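Local coordinates for DnaJ homolog dnj-2 (Caenorhabditis elegans, PDB 2QSA), which probably acts as a membrane-bound Hsp40-type co-chaperone, its N-terminal J domain, the part described here, stimulating the ATPase activity of an Hsp70 partner, at residues Y18-V23 / F62-T67; E70-D75 / T79-Y84. One frame throughout, in Å; residues are numbered along the deposited sequence.

Contact 1 (Y18-V23 / F62-T67); sequences YDVLEV and FRVIAT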
loop_
_atom_site.group_PDB
_atom_site.type_symbol
_atom_site.label_atom_id
_atom_site.label_comp_id
_atom_site.label_asym_id
_atom_site.label_seq_id
_atom_site.Cartn_x
_atom_site.Cartn_y
_atom_site.Cartn_z
ATOM N N TYR A 18 1.583 5.059 2.105
ATOM C CA TYR A 18 1.254 5.856 3.324
ATOM C C TYR A 18 -0.055 6.636 3.092
ATOM O O TYR A 18 -0.918 6.672 3.976
ATOM C CB TYR A 18 2.354 6.829 3.655
ATOM C CG TYR A 18 3.624 6.205 4.117
ATOM C CD1 TYR A 18 3.792 5.806 5.467
ATOM C CD2 TYR A 18 4.683 6.012 3.231
ATOM C CE1 TYR A 18 5.026 5.267 5.915
ATOM C CE2 TYR A 18 5.934 5.486 3.671
ATOM C CZ TYR A 18 6.074 5.094 5.013
ATOM O OH TYR A 18 7.287 4.583 5.448
ATOM N N ASP A 19 -0.201 7.254 1.922
ATOM C CA ASP A 19 -1.428 8.029 1.630
ATOM C C ASP A 19 -2.650 7.130 1.561
ATOM O O ASP A 19 -3.723 7.526 1.987
ATOM C CB ASP A 19 -1.303 8.764 0.302
ATOM C CG ASP A 19 -0.216 9.846 0.323
ATOM O OD1 ASP A 19 0.211 10.249 1.399
ATOM O OD2 ASP A 19 0.134 10.333 -0.782
ATOM N N VAL A 20 -2.470 5.921 1.012
ATOM C CA VAL A 20 -3.592 4.982 0.930
ATOM C C VAL A 20 -4.249 4.721 2.297
ATOM O O VAL A 20 -5.474 4.663 2.417
ATOM C CB VAL A 20 -3.154 3.610 0.288
ATOM C CG1 VAL A 20 -4.279 2.563 0.410
ATOM C CG2 VAL A 20 -2.779 3.817 -1.190
ATOM N N LEU A 21 -3.404 4.568 3.314
ATOM C CA LEU A 21 -3.882 4.358 4.671
ATOM C C LEU A 21 -4.040 5.632 5.501
ATOM O O LEU A 21 -4.397 5.554 6.680
ATOM C CB LEU A 21 -2.957 3.353 5.375
ATOM C CG LEU A 21 -2.937 1.953 4.716
ATOM C CD1 LEU A 21 -1.952 1.032 5.499
ATOM C CD2 LEU A 21 -4.325 1.307 4.710
ATOM N N GLU A 22 -3.809 6.789 4.884
ATOM C CA GLU A 22 -3.904 8.105 5.547
ATOM C C GLU A 22 -3.013 8.127 6.802
ATOM O O GLU A 22 -3.402 8.631 7.859
ATOM C CB GLU A 22 -5.389 8.463 5.830
ATOM C CG GLU A 22 -6.288 8.384 4.556
ATOM C CD GLU A 22 -7.835 8.433 4.808
ATOM O OE1 GLU A 22 -8.335 8.057 5.897
ATOM O OE2 GLU A 22 -8.563 8.806 3.856
ATOM N N VAL A 23 -1.829 7.533 6.695
ATOM C CA VAL A 23 -0.825 7.612 7.755
ATOM C C VAL A 23 0.342 8.470 7.277
ATOM O O VAL A 23 0.519 8.686 6.075
ATOM C CB VAL A 23 -0.302 6.237 8.225
ATOM C CG1 VAL A 23 -1.409 5.447 8.893
ATOM C CG2 VAL A 23 0.266 5.482 7.096
ATOM N N PHE A 62 -10.315 -2.639 -1.746
ATOM C CA PHE A 62 -9.823 -3.420 -0.605
ATOM C C PHE A 62 -8.420 -3.980 -0.887
ATOM O O PHE A 62 -7.534 -3.967 0.012
ATOM C CB PHE A 62 -10.801 -4.559 -0.290
ATOM C CG PHE A 62 -10.501 -5.266 1.023
ATOM C CD1 PHE A 62 -11.206 -4.941 2.162
ATOM C CD2 PHE A 62 -9.487 -6.222 1.110
ATOM C CE1 PHE A 62 -10.948 -5.609 3.412
ATOM C CE2 PHE A 62 -9.199 -6.893 2.331
ATOM C CZ PHE A 62 -9.949 -6.577 3.483
ATOM N N ARG A 63 -8.212 -4.473 -2.119
ATOM C CA ARG A 63 -6.893 -4.970 -2.521
ATOM C C ARG A 63 -5.788 -3.938 -2.333
ATOM O O ARG A 63 -4.694 -4.272 -1.895
ATOM C CB ARG A 63 -6.916 -5.477 -3.977
ATOM C CG ARG A 63 -7.580 -6.859 -4.102
ATOM C CD ARG A 63 -7.304 -7.479 -5.482
ATOM N NE ARG A 63 -8.074 -6.849 -6.569
ATOM C CZ ARG A 63 -9.319 -7.200 -6.915
ATOM N NH1 ARG A 63 -9.958 -8.148 -6.246
ATOM N NH2 ARG A 63 -9.944 -6.574 -7.910
ATOM N N VAL A 64 -6.072 -2.689 -2.681
ATOM C CA VAL A 64 -5.044 -1.646 -2.478
ATOM C C VAL A 64 -4.763 -1.407 -0.985
ATOM O O VAL A 64 -3.592 -1.224 -0.580
ATOM C CB VAL A 64 -5.436 -0.342 -3.202
ATOM C CG1 VAL A 64 -4.255 0.643 -3.140
ATOM C CG2 VAL A 64 -5.823 -0.688 -4.686
ATOM N N ILE A 65 -5.838 -1.307 -0.187
ATOM C CA ILE A 65 -5.724 -1.133 1.257
ATOM C C ILE A 65 -4.823 -2.242 1.836
ATOM O O ILE A 65 -3.894 -1.961 2.597
ATOM C CB ILE A 65 -7.115 -1.114 1.921
ATOM C CG1 ILE A 65 -7.840 0.177 1.481
ATOM C CG2 ILE A 65 -6.986 -1.219 3.425
ATOM C CD1 ILE A 65 -9.354 0.015 1.356
ATOM N N ALA A 66 -5.083 -3.487 1.442
ATOM C CA ALA A 66 -4.330 -4.639 1.972
ATOM C C ALA A 66 -2.870 -4.557 1.498
ATOM O O ALA A 66 -1.958 -4.848 2.296
ATOM C CB ALA A 66 -4.977 -5.909 1.523
ATOM N N THR A 67 -2.628 -4.206 0.229
ATOM C CA THR A 67 -1.250 -4.042 -0.268
ATOM C C THR A 67 -0.497 -2.970 0.544
ATOM O O THR A 67 0.666 -3.185 0.913
ATOM C CB THR A 67 -1.259 -3.665 -1.729
ATOM O OG1 THR A 67 -1.734 -4.799 -2.460
ATOM C CG2 THR A 67 0.128 -3.357 -2.219
#
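Val20 and Val64 interlock where the short first helix of the J domain lies against helix 52-73, one of the two long helices of this fold. The fit is one of bump into notch. CG1 of Val64 is wedged between the two methyls of Val20, 4.0 Å from Val20 CG1 and equally far from Val20 CG2, and the two side chains run at about a right angle to each other. Val20 holds its CG1 anti to the backbone N (chi1 171°), which sends that methyl toward helix 52-73, beside the peptide joining Val64 to Ile65. There it rests 4.0 Å from Val64 O and 4.1 Å from the CA of Ile65, filling the dip between the two side chains.

A second bump comes from Leu21, whose isobutyl end swings closer than its CB does. Just beyond it the chain leaves helix 17-20 through a Schellman motif: Glu22 takes a positive phi, while the amides of Glu22 and Val23 bond back to the carbonyls of Asp19 and Tyr18. Leu33 and Tyr37 of helix 30-43 extend the apolar cluster, touching Leu21 and Ile65 respectively. In the Ile65 conformer described, one of two modelled, CD2 of Leu21 meets Ile65 CG2 at 3.9 Å and lies at the same distance from Ile65 O.

Contact 2 (E70-D75 / T79-Y84); sequences ETLKDD and TNYDYY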
loop_
_atom_site.group_PDB
_atom_site.type_symbol
_atom_site.label_atom_id
_atom_site.label_comp_id
_atom_site.label_asym_id
_atom_site.label_seq_id
_atom_site.Cartn_x
_atom_site.Cartn_y
_atom_site.Cartn_z
ATOM N N GLU A 70 0.399 -4.470 3.955
ATOM C CA GLU A 70 1.457 -5.480 3.823
ATOM C C GLU A 70 2.819 -4.846 3.586
ATOM O O GLU A 70 3.820 -5.309 4.123
ATOM C CB GLU A 70 1.098 -6.475 2.726
ATOM C CG GLU A 70 -0.114 -7.324 3.099
ATOM C CD GLU A 70 -0.746 -8.072 1.916
ATOM O OE1 GLU A 70 -0.202 -7.966 0.788
ATOM O OE2 GLU A 70 -1.790 -8.771 2.113
ATOM N N THR A 71 2.847 -3.773 2.795
ATOM C CA THR A 71 4.094 -3.075 2.485
ATOM C C THR A 71 4.641 -2.363 3.715
ATOM O O THR A 71 5.860 -2.370 3.930
ATOM C CB THR A 71 3.818 -2.043 1.393
ATOM O OG1 THR A 71 3.351 -2.762 0.219
ATOM C CG2 THR A 71 5.075 -1.191 1.070
ATOM N N LEU A 72 3.751 -1.764 4.511
ATOM C CA LEU A 72 4.227 -0.898 5.586
ATOM C C LEU A 72 4.395 -1.642 6.912
ATOM O O LEU A 72 5.134 -1.175 7.786
ATOM C CB LEU A 72 3.331 0.318 5.760
ATOM C CG LEU A 72 3.285 1.236 4.521
ATOM C CD1 LEU A 72 2.232 2.342 4.739
ATOM C CD2 LEU A 72 4.682 1.802 4.278
ATOM N N LYS A 73 3.694 -2.759 7.087
ATOM C CA LYS A 73 3.719 -3.476 8.384
ATOM C C LYS A 73 4.948 -4.366 8.523
ATOM O O LYS A 73 5.402 -4.644 9.657
ATOM C CB LYS A 73 2.441 -4.314 8.571
ATOM C CG LYS A 73 2.323 -5.050 9.911
ATOM C CD LYS A 73 2.121 -4.107 11.079
ATOM C CE LYS A 73 1.612 -4.849 12.331
ATOM N NZ LYS A 73 2.431 -6.061 12.640
ATOM N N ASP A 74 5.426 -4.860 7.372
ATOM C CA ASP A 74 6.615 -5.702 7.339
ATOM C C ASP A 74 7.869 -4.829 7.339
ATOM O O ASP A 74 8.068 -3.999 6.459
ATOM C CB ASP A 74 6.613 -6.594 6.097
ATOM C CG ASP A 74 7.780 -7.554 6.089
ATOM O OD1 ASP A 74 7.750 -8.491 6.928
ATOM O OD2 ASP A 74 8.721 -7.372 5.274
ATOM N N ASP A 75 8.731 -5.014 8.338
ATOM C CA ASP A 75 9.908 -4.109 8.454
ATOM C C ASP A 75 10.811 -4.032 7.211
ATOM O O ASP A 75 11.262 -2.949 6.822
ATOM C CB ASP A 75 10.771 -4.496 9.650
ATOM C CG ASP A 75 10.031 -4.356 10.966
ATOM O OD1 ASP A 75 8.875 -3.897 10.984
ATOM O OD2 ASP A 75 10.608 -4.787 11.979
ATOM N N THR A 79 11.321 -0.904 4.675
ATOM C CA THR A 79 12.659 -0.332 4.424
ATOM C C THR A 79 12.878 -0.237 2.894
ATOM O O THR A 79 13.305 0.802 2.373
ATOM C CB THR A 79 13.729 -1.218 5.105
ATOM O OG1 THR A 79 13.566 -1.123 6.527
ATOM C CG2 THR A 79 15.135 -0.757 4.694
ATOM N N ASN A 80 12.505 -1.301 2.172
ATOM C CA ASN A 80 12.582 -1.296 0.697
ATOM C C ASN A 80 11.695 -0.201 0.091
ATOM O O ASN A 80 12.101 0.527 -0.834
ATOM C CB ASN A 80 12.142 -2.654 0.136
ATOM C CG ASN A 80 13.194 -3.759 0.391
ATOM O OD1 ASN A 80 14.310 -3.463 0.768
ATOM N ND2 ASN A 80 12.825 -5.010 0.178
ATOM N N TYR A 81 10.487 -0.085 0.630
ATOM C CA TYR A 81 9.527 0.909 0.130
ATOM C C TYR A 81 10.031 2.343 0.297
ATOM O O TYR A 81 10.030 3.153 -0.672
ATOM C CB TYR A 81 8.186 0.766 0.867
ATOM C CG TYR A 81 7.108 1.604 0.164
ATOM C CD1 TYR A 81 6.800 1.383 -1.201
ATOM C CD2 TYR A 81 6.415 2.631 0.845
ATOM C CE1 TYR A 81 5.853 2.141 -1.875
ATOM C CE2 TYR A 81 5.468 3.411 0.189
ATOM C CZ TYR A 81 5.166 3.171 -1.165
ATOM O OH TYR A 81 4.222 3.891 -1.816
ATOM N N ASP A 82 10.517 2.632 1.504
ATOM C CA ASP A 82 11.074 3.949 1.774
ATOM C C ASP A 82 12.273 4.278 0.856
ATOM O O ASP A 82 12.417 5.413 0.376
ATOM C CB ASP A 82 11.460 4.030 3.251
ATOM C CG ASP A 82 10.248 4.112 4.165
ATOM O OD1 ASP A 82 9.116 4.394 3.698
ATOM O OD2 ASP A 82 10.423 3.873 5.392
ATOM N N TYR A 83 13.113 3.286 0.603
ATOM C CA TYR A 83 14.241 3.457 -0.316
ATOM C C TYR A 83 13.745 3.793 -1.746
ATOM O O TYR A 83 14.232 4.717 -2.403
ATOM C CB TYR A 83 15.102 2.201 -0.324
ATOM C CG TYR A 83 16.404 2.448 -1.044
ATOM C CD1 TYR A 83 17.543 2.803 -0.337
ATOM C CD2 TYR A 83 16.470 2.357 -2.417
ATOM C CE1 TYR A 83 18.734 3.033 -0.998
ATOM C CE2 TYR A 83 17.654 2.570 -3.106
ATOM C CZ TYR A 83 18.783 2.930 -2.382
ATOM O OH TYR A 83 19.972 3.150 -3.047
ATOM N N TYR A 84 12.758 3.036 -2.199
ATOM C CA TYR A 84 12.087 3.315 -3.486
ATOM C C TYR A 84 11.499 4.726 -3.585
ATOM O O TYR A 84 11.685 5.411 -4.593
ATOM C CB TYR A 84 10.977 2.277 -3.604
ATOM C CG TYR A 84 9.906 2.509 -4.642
ATOM C CD1 TYR A 84 10.199 2.366 -6.016
ATOM C CD2 TYR A 84 8.553 2.742 -4.255
ATOM C CE1 TYR A 84 9.183 2.508 -6.995
ATOM C CE2 TYR A 84 7.536 2.893 -5.228
ATOM C CZ TYR A 84 7.833 2.747 -6.572
ATOM O OH TYR A 84 6.825 2.853 -7.491
#
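Thr71 and Tyr81 bring their CA atoms to 7.1 Å, and Asp75 and Thr79 theirs to 6.2 Å, as the chain passes at Asp74 from helix 52-73 into helix 75-86, the turn between two successive helices of the J domain. Tyr81 has the largest share of the buried surface, and the methyl of Thr71 is its closest neighbour across the contact. This CG2, rather than the hydroxyl, approaches the root of the Tyr81 side chain, 3.6 Å from Tyr81 CG and 3.7 Å from Tyr81 CB, and the two side chains cross at about a right angle. CD2 of Leu72 adds a second apolar touch, 3.9 Å from CD2 of the tyrosine.

With its CG anti to the backbone N (chi1 -169°), Tyr81 carries its ring past Thr71 and Leu72, which meet it obliquely, toward helix 17-20, where its OH bonds to the amide of Cys17, a residue of the Cys12-Cys17 disulfide. Tyr11 meets the same ring edge-to-face. With an alanine here, the amide of Cys17 would probably be left without its mate and a gap opened beside the Thr71 methyl and Leu72.

At the turn itself Asp75 O takes two bonds from Thr79, each 3.0 Å long: the helical one from Thr79 N and another from Thr79 OG1. The donors arrive from opposite faces of the carbonyl plane, each tilted 29° from it. Asp75 also pairs its carboxylate with Lys30. The buried side is thus mostly apolar, its two hydroxyls, Thr71 OG1 and Tyr81 OH, satisfied by Thr67 O and Cys17 N, while the exposed Asp75-Thr79 end is held by polar bonds.

Overall arrangement
Both segments of contact 1 lie before those of contact 2 in the sequence; their centres are about 13 Å apart, and both use helix 52-73. Contact 1 is long-range: 38 residues, including helix 30-43, separate its segments, and it brings the start of the domain back onto the long helix near the centre of the chain. Contact 2 is local, folding helix 75-86 against the end of that helix. Tyr18 links them, its ring packing on Leu72 and Tyr81 and its OH probably hydrogen-bonded to Asp82. Helices 17-20 and 75-86 are thereby joined to one core in an all-helical J domain, whose Hsp70-directed HPD motif follows helix 30-43.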